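Local coordinates for protein beta-galactosidase (Bacteroides thetaiotaomicron, PDB 5MUJ) that probably hydrolyses glycosidic linkages in the side chains of the plant pectin rhamnogalacturonan II, whose chain B it binds in a glycan pocket, at residues W199-Y211 with F222-E234. Sequence-based numbering, arbitrary orientation.
Sequences WWEKLTQYKSTVY and FVMFYNAGGRHPE. With 8PK (4-O-[(1R)-1-hydroxyethyl]-2-O-methyl-alpha-L-fucopyranose), chain B.
Tyr-226 and Trp-200 meet in the buried, tightly packed part of the contact: the indole lays CH2 over one face of the phenol ring, 3.5 Å from CZ, with the ring planes 51° apart. The phenol hydroxyl donates to Glu-201 OE1 (2.7 Å), reaching it from above the carboxylate plane, while OE2 forms a salt bridge with Arg-255. Ala-228 CB packs against Glu-201 CB at 3.4 Å and Trp-200 CZ3 at 3.6 Å. Strands 204-211 and 222-231 are the first two of a four-stranded antiparallel sheet, one of five such sheets, consistent with a five-bladed beta-propeller; a beta bulge between Gln-205 and Ser-208 shifts their pairing by one residue. At the pocket end Tyr-206 OH lies 3.3 Å from 8PK C2, and Gly-229 has no side chain to collide with the sugar's O-methyl carbon C7. The end nearer solvent rests on the partly exposed Trp-199, whose CG lies between backbone N and carbonyl carbon (chi1 64°), bringing the indole against exposed Pro-233. Pro-233 CD sits over its six-membered ring, a CH-pi contact 3.5 Å from the centroid, and His-232 lies obliquely alongside. A serine here would probably strip Pro-233 CD of its ring face and open a gap beside His-232. One water bridges Trp-199 O and Arg-231 N.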
loop_
_atom_site.group_PDB
_atom_site.type_symbol
_atom_site.label_atom_id
_atom_site.label_comp_id
_atom_site.label_asym_id
_atom_site.label_seq_id
_atom_site.Cartn_x
_atom_site.Cartn_y
_atom_site.Cartn_z
ATOM N N TRP A 199 -18.128 -11.787 2.297
ATOM C CA TRP A 199 -17.827 -12.492 1.047
ATOM C C TRP A 199 -16.555 -12.011 0.331
ATOM O O TRP A 199 -15.800 -12.812 -0.185
ATOM C CB TRP A 199 -19.026 -12.449 0.067
ATOM C CG TRP A 199 -19.441 -11.058 -0.462
ATOM C CD1 TRP A 199 -20.380 -10.213 0.081
ATOM C CD2 TRP A 199 -18.892 -10.346 -1.605
ATOM N NE1 TRP A 199 -20.511 -9.100 -0.679
ATOM C CE2 TRP A 199 -19.594 -9.137 -1.706
ATOM C CE3 TRP A 199 -17.941 -10.661 -2.579
ATOM C CZ2 TRP A 199 -19.308 -8.192 -2.710
ATOM C CZ3 TRP A 199 -17.672 -9.751 -3.555
ATOM C CH2 TRP A 199 -18.365 -8.536 -3.635
ATOM N N TRP A 200 -16.369 -10.709 0.318
ATOM C CA TRP A 200 -15.280 -10.067 -0.452
ATOM C C TRP A 200 -13.866 -10.290 0.070
ATOM O O TRP A 200 -12.891 -9.934 -0.619
ATOM C CB TRP A 200 -15.609 -8.594 -0.538
ATOM C CG TRP A 200 -15.404 -7.881 0.744
ATOM C CD1 TRP A 200 -16.280 -7.761 1.761
ATOM C CD2 TRP A 200 -14.223 -7.162 1.156
ATOM N NE1 TRP A 200 -15.746 -7.064 2.792
ATOM C CE2 TRP A 200 -14.473 -6.667 2.449
ATOM C CE3 TRP A 200 -12.977 -6.929 0.573
ATOM C CZ2 TRP A 200 -13.522 -5.924 3.169
ATOM C CZ3 TRP A 200 -12.038 -6.178 1.289
ATOM C CH2 TRP A 200 -12.313 -5.694 2.565
ATOM N N GLU A 201 -13.748 -10.868 1.262
ATOM C CA GLU A 201 -12.458 -11.080 1.932
ATOM C C GLU A 201 -12.267 -12.550 2.323
ATOM O O GLU A 201 -11.418 -12.847 3.101
ATOM C CB GLU A 201 -12.366 -10.170 3.169
ATOM C CG GLU A 201 -13.357 -10.564 4.260
ATOM C CD GLU A 201 -13.327 -9.719 5.501
ATOM O OE1 GLU A 201 -12.221 -9.302 5.912
ATOM O OE2 GLU A 201 -14.423 -9.525 6.101
ATOM N N LYS A 202 -13.090 -13.487 1.819
ATOM C CA LYS A 202 -12.995 -14.919 2.249
ATOM C C LYS A 202 -11.760 -15.682 1.805
ATOM O O LYS A 202 -11.405 -16.634 2.458
ATOM C CB LYS A 202 -14.221 -15.763 1.848
ATOM C CG LYS A 202 -15.510 -15.336 2.478
ATOM C CD LYS A 202 -15.612 -15.636 3.950
ATOM C CE LYS A 202 -16.980 -15.210 4.461
ATOM N NZ LYS A 202 -18.024 -16.242 4.165
ATOM N N LEU A 203 -11.105 -15.245 0.716
ATOM C CA LEU A 203 -9.967 -15.980 0.167
ATOM C C LEU A 203 -8.644 -15.667 0.898
ATOM O O LEU A 203 -7.870 -16.556 1.243
ATOM C CB LEU A 203 -9.835 -15.717 -1.337
ATOM C CG LEU A 203 -11.067 -16.186 -2.137
ATOM C CD1 LEU A 203 -11.015 -15.797 -3.618
ATOM C CD2 LEU A 203 -11.266 -17.699 -1.994
ATOM N N THR A 204 -8.412 -14.388 1.141
ATOM C CA THR A 204 -7.174 -13.921 1.779
ATOM C C THR A 204 -7.314 -12.425 1.926
ATOM O O THR A 204 -8.031 -11.778 1.174
ATOM C CB THR A 204 -5.907 -14.302 0.974
ATOM O OG1 THR A 204 -4.764 -13.654 1.542
ATOM C CG2 THR A 204 -6.041 -13.904 -0.495
ATOM N N GLN A 205 -6.634 -11.888 2.918
ATOM C CA GLN A 205 -6.513 -10.449 3.079
ATOM C C GLN A 205 -5.184 -10.018 2.498
ATOM O O GLN A 205 -4.257 -10.819 2.355
ATOM C CB GLN A 205 -6.761 -10.037 4.542
ATOM C CG GLN A 205 -8.262 -10.372 4.871
ATOM C CD GLN A 205 -8.602 -10.691 6.304
ATOM O OE1 GLN A 205 -9.809 -10.719 6.674
ATOM N NE2 GLN A 205 -7.627 -11.062 7.077
ATOM N N TYR A 206 -5.145 -8.779 2.056
ATOM C CA TYR A 206 -3.903 -8.236 1.516
ATOM C C TYR A 206 -3.536 -6.911 2.268
ATOM O O TYR A 206 -3.584 -6.895 3.519
ATOM C CB TYR A 206 -3.980 -8.070 0.023
ATOM C CG TYR A 206 -4.095 -9.338 -0.775
ATOM C CD1 TYR A 206 -2.986 -10.139 -0.995
ATOM C CD2 TYR A 206 -5.308 -9.738 -1.340
ATOM C CE1 TYR A 206 -3.034 -11.274 -1.764
ATOM C CE2 TYR A 206 -5.377 -10.902 -2.085
ATOM C CZ TYR A 206 -4.264 -11.671 -2.291
ATOM O OH TYR A 206 -4.356 -12.795 -3.078
ATOM N N LYS A 207 -3.167 -5.832 1.557
ATOM C CA LYS A 207 -2.704 -4.585 2.250
ATOM C C LYS A 207 -3.829 -3.983 3.088
ATOM O O LYS A 207 -5.018 -4.182 2.726
ATOM C CB LYS A 207 -2.154 -3.538 1.248
ATOM C CG LYS A 207 -1.970 -2.159 1.843
ATOM C CD LYS A 207 -1.040 -1.215 1.073
ATOM C CE LYS A 207 -0.945 0.140 1.761
ATOM N NZ LYS A 207 0.045 1.024 1.066
ATOM N N SER A 208 -3.487 -3.381 4.229
ATOM C CA SER A 208 -4.355 -2.582 5.078
ATOM C C SER A 208 -3.657 -1.288 5.477
ATOM O O SER A 208 -2.427 -1.223 5.472
ATOM C CB SER A 208 -4.669 -3.350 6.373
ATOM O OG SER A 208 -3.447 -3.603 7.079
ATOM N N THR A 209 -4.424 -0.265 5.819
ATOM C CA THR A 209 -3.866 0.974 6.425
ATOM C C THR A 209 -4.932 1.496 7.354
ATOM O O THR A 209 -6.119 1.505 6.979
ATOM C CB THR A 209 -3.480 2.037 5.381
ATOM O OG1 THR A 209 -2.339 1.581 4.659
ATOM C CG2 THR A 209 -3.143 3.335 6.042
ATOM N N VAL A 210 -4.562 1.803 8.581
ATOM C CA VAL A 210 -5.490 2.349 9.574
ATOM C C VAL A 210 -5.287 3.846 9.711
ATOM O O VAL A 210 -4.147 4.324 9.892
ATOM C CB VAL A 210 -5.304 1.655 10.946
ATOM C CG1 VAL A 210 -6.167 2.304 12.032
ATOM C CG2 VAL A 210 -5.580 0.165 10.799
ATOM N N TYR A 211 -6.383 4.587 9.633
ATOM C CA TYR A 211 -6.408 6.048 9.764
ATOM C C TYR A 211 -7.034 6.464 11.094
ATOM O O TYR A 211 -7.939 5.788 11.570
ATOM C CB TYR A 211 -7.200 6.635 8.581
ATOM C CG TYR A 211 -6.556 6.320 7.242
ATOM C CD1 TYR A 211 -5.403 7.024 6.834
ATOM C CD2 TYR A 211 -7.051 5.341 6.396
ATOM C CE1 TYR A 211 -4.775 6.729 5.637
ATOM C CE2 TYR A 211 -6.426 5.034 5.196
ATOM C CZ TYR A 211 -5.289 5.740 4.808
ATOM O OH TYR A 211 -4.699 5.411 3.609
ATOM N N PHE A 222 -10.928 4.855 14.623
ATOM C CA PHE A 222 -9.932 4.142 13.799
ATOM C C PHE A 222 -10.614 3.465 12.622
ATOM O O PHE A 222 -11.507 2.637 12.797
ATOM C CB PHE A 222 -9.091 3.168 14.646
ATOM C CG PHE A 222 -8.334 3.856 15.754
ATOM C CD1 PHE A 222 -7.347 4.811 15.458
ATOM C CD2 PHE A 222 -8.607 3.575 17.078
ATOM C CE1 PHE A 222 -6.668 5.462 16.477
ATOM C CE2 PHE A 222 -7.927 4.211 18.090
ATOM C CZ PHE A 222 -6.957 5.150 17.800
ATOM N N VAL A 223 -10.186 3.855 11.430
ATOM C CA VAL A 223 -10.773 3.390 10.191
ATOM C C VAL A 223 -9.764 2.687 9.335
ATOM O O VAL A 223 -8.823 3.320 8.917
ATOM C CB VAL A 223 -11.379 4.576 9.384
ATOM C CG1 VAL A 223 -11.950 4.107 8.048
ATOM C CG2 VAL A 223 -12.424 5.339 10.202
HETATM N N MSE A 224 -9.946 1.426 9.063
HETATM C CA MSE A 224 -9.070 0.639 8.264
HETATM C C MSE A 224 -9.570 0.467 6.868
HETATM O O MSE A 224 -10.697 0.104 6.684
HETATM C CB MSE A 224 -8.868 -0.715 8.924
HETATM C CG MSE A 224 -7.989 -1.522 8.040
HETATM SE SE MSE A 224 -7.895 -3.432 8.602
HETATM C CE MSE A 224 -7.253 -3.286 10.455
ATOM N N PHE A 225 -8.740 0.771 5.865
ATOM C CA PHE A 225 -9.008 0.562 4.496
ATOM C C PHE A 225 -8.107 -0.620 4.108
ATOM O O PHE A 225 -6.962 -0.667 4.338
ATOM C CB PHE A 225 -8.762 1.787 3.540
ATOM C CG PHE A 225 -9.900 2.744 3.455
ATOM C CD1 PHE A 225 -10.169 3.576 4.480
ATOM C CD2 PHE A 225 -10.772 2.764 2.362
ATOM C CE1 PHE A 225 -11.205 4.424 4.437
ATOM C CE2 PHE A 225 -11.853 3.635 2.340
ATOM C CZ PHE A 225 -12.033 4.501 3.362
ATOM N N TYR A 226 -8.717 -1.679 3.602
ATOM C CA TYR A 226 -7.961 -2.878 3.218
ATOM C C TYR A 226 -8.533 -3.575 2.006
ATOM O O TYR A 226 -9.730 -3.445 1.708
ATOM C CB TYR A 226 -7.812 -3.886 4.377
ATOM C CG TYR A 226 -9.047 -4.638 4.866
ATOM C CD1 TYR A 226 -10.075 -3.975 5.536
ATOM C CD2 TYR A 226 -9.106 -6.017 4.740
ATOM C CE1 TYR A 226 -11.158 -4.687 6.057
ATOM C CE2 TYR A 226 -10.212 -6.727 5.206
ATOM C CZ TYR A 226 -11.214 -6.035 5.873
ATOM O OH TYR A 226 -12.316 -6.694 6.411
ATOM N N ASN A 227 -7.675 -4.259 1.264
ATOM C CA ASN A 227 -8.111 -5.040 0.108
ATOM C C ASN A 227 -7.945 -6.534 0.393
ATOM O O ASN A 227 -7.192 -6.963 1.253
ATOM C CB ASN A 227 -7.494 -4.574 -1.248
ATOM C CG ASN A 227 -5.977 -4.588 -1.265
ATOM O OD1 ASN A 227 -5.338 -3.725 -0.640
ATOM N ND2 ASN A 227 -5.397 -5.488 -2.069
ATOM N N ALA A 228 -8.808 -7.325 -0.241
ATOM C CA ALA A 228 -8.904 -8.747 0.044
ATOM C C ALA A 228 -9.507 -9.406 -1.179
ATOM O O ALA A 228 -10.071 -8.721 -1.990
ATOM C CB ALA A 228 -9.796 -8.970 1.259
ATOM N N GLY A 229 -9.338 -10.730 -1.290
ATOM C CA GLY A 229 -9.860 -11.522 -2.395
ATOM C C GLY A 229 -11.139 -12.260 -1.989
ATOM O O GLY A 229 -11.243 -12.736 -0.900
ATOM N N GLY A 230 -12.090 -12.291 -2.901
ATOM C CA GLY A 230 -13.331 -13.056 -2.739
ATOM C C GLY A 230 -14.068 -13.169 -4.035
ATOM O O GLY A 230 -13.634 -12.688 -5.088
ATOM N N ARG A 231 -15.238 -13.814 -3.945
ATOM C CA ARG A 231 -16.049 -14.063 -5.105
ATOM C C ARG A 231 -17.365 -13.326 -4.959
ATOM O O ARG A 231 -18.062 -13.470 -3.934
ATOM C CB ARG A 231 -16.312 -15.563 -5.167
ATOM C CG ARG A 231 -16.661 -16.077 -6.534
ATOM C CD ARG A 231 -16.507 -17.585 -6.598
ATOM N NE ARG A 231 -15.100 -18.016 -6.695
ATOM C CZ ARG A 231 -14.425 -18.221 -7.835
ATOM N NH1 ARG A 231 -14.990 -18.037 -9.034
ATOM N NH2 ARG A 231 -13.151 -18.611 -7.781
ATOM N N HIS A 232 -17.822 -12.724 -6.029
ATOM C CA HIS A 232 -18.996 -11.860 -5.956
ATOM C C HIS A 232 -20.220 -12.805 -5.850
ATOM O O HIS A 232 -20.280 -13.790 -6.573
ATOM C CB HIS A 232 -19.051 -10.904 -7.166
ATOM C CG HIS A 232 -20.195 -9.948 -7.116
ATOM N ND1 HIS A 232 -20.071 -8.615 -6.803
ATOM C CD2 HIS A 232 -21.516 -10.172 -7.253
ATOM C CE1 HIS A 232 -21.263 -8.042 -6.817
ATOM N NE2 HIS A 232 -22.167 -8.983 -7.053
ATOM N N PRO A 233 -21.146 -12.502 -4.922
ATOM C CA PRO A 233 -22.250 -13.480 -4.683
ATOM C C PRO A 233 -23.229 -13.549 -5.833
ATOM O O PRO A 233 -23.934 -14.526 -5.964
ATOM C CB PRO A 233 -22.937 -12.981 -3.410
ATOM C CG PRO A 233 -22.383 -11.632 -3.109
ATOM C CD PRO A 233 -21.157 -11.372 -3.965
ATOM N N GLU A 234 -23.365 -12.508 -6.618
ATOM C CA GLU A 234 -24.209 -12.563 -7.849
ATOM C C GLU A 234 -23.565 -13.182 -9.091
ATOM O O GLU A 234 -24.199 -13.981 -9.755
ATOM C CB GLU A 234 -24.735 -11.164 -8.148
ATOM C CG GLU A 234 -25.707 -11.021 -9.304
ATOM C CD GLU A 234 -26.220 -9.607 -9.426
ATOM O OE1 GLU A 234 -26.189 -9.057 -10.560
ATOM O OE2 GLU A 234 -26.652 -9.035 -8.390
HETATM O O9 8PK B . -5.686 -19.075 -2.789
HETATM C C8 8PK B . -5.761 -17.685 -2.490
HETATM C C10 8PK B . -5.336 -17.429 -1.061
HETATM O O4 8PK B . -4.954 -16.941 -3.415
HETATM C C4 8PK B . -5.268 -17.202 -4.786
HETATM C C5 8PK B . -4.020 -17.006 -5.621
HETATM C C6 8PK B . -2.871 -17.899 -5.139
HETATM O O5 8PK B . -3.620 -15.618 -5.581
HETATM C C3 8PK B . -6.395 -16.300 -5.279
HETATM O O3 8PK B . -7.600 -16.453 -4.521
HETATM C C2 8PK B . -5.936 -14.864 -5.185
HETATM O O2 8PK B . -6.990 -14.032 -5.687
HETATM C C7 8PK B . -7.651 -13.249 -4.682
HETATM C C1 8PK B . -4.636 -14.677 -5.970
HETATM O O HOH W 1 -15.872 -15.292 -1.744
#